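Local coordinates for putative thiosulfate sulfurtransferase YNJE (Escherichia coli, PDB 2WLR), which transfers sulfur from thiosulfate to cyanide, giving thiocyanate and sulfite, as a monomeric periplasmic enzyme built of rhodanese domains, at residues D212-A217 and T367-S372. Numbering follows the deposited sequence.
Sequences DVYAAA and TGWRAS
Trp369 drives the edge of its indole into a face of the Tyr214 ring, a T-shaped (edge-to-face) pair with the planes at 83°. Its CE3 stands 3.5 Å above the phenol plane, over the ring centre. The CG of Tyr214 sits between the backbone N and the carbonyl carbon (chi1 73°), which puts it 3.9 Å from Trp369 CE3. The aliphatic part of Arg370 runs beside the phenol in the same direction, with CG 3.6 Å from Tyr214 CD2 at the ring edge. An alanine in place of Tyr214 would probably open a gap beside Trp369 and leave its CE3 edge and Arg370 CG without their aromatic neighbour. Ala215 is small enough to lie close to the indole: its CA makes a CH-pi contact over the six-membered ring, 4.2 Å from the centroid. Ala215 CB meets Trp369 CZ3 at 3.6 Å. The contact joins the starts of helices 213-226 and 369-380, each following a central strand of the parallel sheet in its own rhodanese domain. Segment 367-372 runs into its helix from the active-site loop, just after catalytic Cys365, here a sulfinate accepting hydrogen bonds from Arg370 NE and Ala371 N. Arg370, a probable substrate-binding residue, forms a salt bridge through NH1 with Glu298 and a hydrogen bond through NH2 with Tyr306 OH, while Glu178 takes the indole N-H of Trp369. Glycine suits position 368, because at its backbone angles a CB would collide with Thr367 O. One turn on, small residues allow close approach, Ala217 CB lying 4.0 Å from Ser372 CB. Ser372 OG turns back to donate a 2.7 Å hydrogen bond to Gly368 O.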
loop_
_atom_site.group_PDB
_atom_site.type_symbol
_atom_site.label_atom_id
_atom_site.label_comp_id
_atom_site.label_asym_id
_atom_site.label_seq_id
_atom_site.Cartn_x
_atom_site.Cartn_y
_atom_site.Cartn_z
ATOM N N ASP A 212 6.532 -7.807 6.894
ATOM C CA ASP A 212 6.368 -7.475 5.474
ATOM C C ASP A 212 4.903 -7.102 5.273
ATOM O O ASP A 212 4.004 -7.818 5.711
ATOM C CB ASP A 212 6.690 -8.677 4.589
ATOM C CG ASP A 212 8.109 -9.196 4.788
ATOM O OD1 ASP A 212 9.078 -8.395 4.825
ATOM O OD2 ASP A 212 8.236 -10.434 4.889
ATOM N N VAL A 213 4.665 -6.000 4.567
ATOM C CA VAL A 213 3.316 -5.502 4.388
ATOM C C VAL A 213 2.454 -6.540 3.684
ATOM O O VAL A 213 1.290 -6.687 4.030
ATOM C CB VAL A 213 3.334 -4.177 3.619
ATOM C CG1 VAL A 213 1.932 -3.763 3.215
ATOM C CG2 VAL A 213 3.989 -3.070 4.475
ATOM N N TYR A 214 3.004 -7.244 2.693
ATOM C CA TYR A 214 2.193 -8.172 1.920
ATOM C C TYR A 214 1.590 -9.323 2.688
ATOM O O TYR A 214 0.547 -9.813 2.282
ATOM C CB TYR A 214 2.853 -8.577 0.597
ATOM C CG TYR A 214 4.036 -9.525 0.597
ATOM C CD1 TYR A 214 4.835 -9.758 1.724
ATOM C CD2 TYR A 214 4.351 -10.209 -0.583
ATOM C CE1 TYR A 214 5.907 -10.640 1.662
ATOM C CE2 TYR A 214 5.418 -11.090 -0.636
ATOM C CZ TYR A 214 6.169 -11.310 0.478
ATOM O OH TYR A 214 7.226 -12.196 0.392
ATOM N N ALA A 215 2.197 -9.713 3.806
ATOM C CA ALA A 215 1.579 -10.729 4.651
ATOM C C ALA A 215 0.299 -10.210 5.280
ATOM O O ALA A 215 -0.731 -10.914 5.297
ATOM C CB ALA A 215 2.566 -11.225 5.720
ATOM N N ALA A 216 0.370 -9.001 5.833
ATOM C CA ALA A 216 -0.790 -8.347 6.404
ATOM C C ALA A 216 -1.872 -8.106 5.342
ATOM O O ALA A 216 -3.068 -8.288 5.599
ATOM C CB ALA A 216 -0.388 -7.047 7.063
ATOM N N ALA A 217 -1.456 -7.720 4.135
ATOM C CA ALA A 217 -2.376 -7.423 3.083
ATOM C C ALA A 217 -3.146 -8.646 2.625
ATOM O O ALA A 217 -4.321 -8.575 2.271
ATOM C CB ALA A 217 -1.671 -6.781 1.875
ATOM N N THR A 367 0.945 -16.603 -6.072
ATOM C CA THR A 367 -0.100 -17.213 -5.255
ATOM C C THR A 367 -1.045 -16.239 -4.542
ATOM O O THR A 367 -2.015 -16.675 -3.928
ATOM C CB THR A 367 0.463 -18.193 -4.192
ATOM O OG1 THR A 367 1.137 -17.466 -3.155
ATOM C CG2 THR A 367 1.408 -19.269 -4.816
ATOM N N GLY A 368 -0.759 -14.934 -4.567
ATOM C CA GLY A 368 -1.763 -13.932 -4.122
ATOM C C GLY A 368 -1.253 -12.863 -3.155
ATOM O O GLY A 368 -1.953 -11.866 -2.960
ATOM N N TRP A 369 -0.071 -13.023 -2.542
ATOM C CA TRP A 369 0.378 -12.067 -1.499
ATOM C C TRP A 369 0.684 -10.658 -2.050
ATOM O O TRP A 369 0.170 -9.664 -1.553
ATOM C CB TRP A 369 1.615 -12.545 -0.760
ATOM C CG TRP A 369 1.421 -13.626 0.242
ATOM C CD1 TRP A 369 0.531 -14.672 0.203
ATOM C CD2 TRP A 369 2.188 -13.781 1.424
ATOM N NE1 TRP A 369 0.717 -15.460 1.303
ATOM C CE2 TRP A 369 1.727 -14.937 2.066
ATOM C CE3 TRP A 369 3.243 -13.065 1.997
ATOM C CZ2 TRP A 369 2.274 -15.380 3.269
ATOM C CZ3 TRP A 369 3.776 -13.507 3.201
ATOM C CH2 TRP A 369 3.294 -14.646 3.815
ATOM N N ARG A 370 1.518 -10.563 -3.084
ATOM C CA ARG A 370 1.864 -9.238 -3.626
ATOM C C ARG A 370 0.609 -8.560 -4.219
ATOM O O ARG A 370 0.418 -7.360 -4.064
ATOM C CB ARG A 370 2.960 -9.367 -4.677
ATOM C CG ARG A 370 4.291 -9.807 -4.128
ATOM C CD ARG A 370 5.290 -10.082 -5.242
ATOM N NE ARG A 370 5.006 -11.369 -5.864
ATOM C CZ ARG A 370 5.700 -11.863 -6.884
ATOM N NH1 ARG A 370 6.672 -11.145 -7.444
ATOM N NH2 ARG A 370 5.406 -13.067 -7.359
ATOM N N ALA A 371 -0.235 -9.328 -4.895
ATOM C CA ALA A 371 -1.502 -8.845 -5.423
ATOM C C ALA A 371 -2.393 -8.273 -4.336
ATOM O O ALA A 371 -3.152 -7.324 -4.583
ATOM C CB ALA A 371 -2.225 -9.986 -6.151
ATOM N N SER A 372 -2.304 -8.831 -3.130
ATOM C CA SER A 372 -3.117 -8.314 -2.046
ATOM C C SER A 372 -2.651 -6.965 -1.573
ATOM O O SER A 372 -3.476 -6.121 -1.217
ATOM C CB SER A 372 -3.116 -9.285 -0.886
ATOM O OG SER A 372 -3.617 -10.557 -1.297
#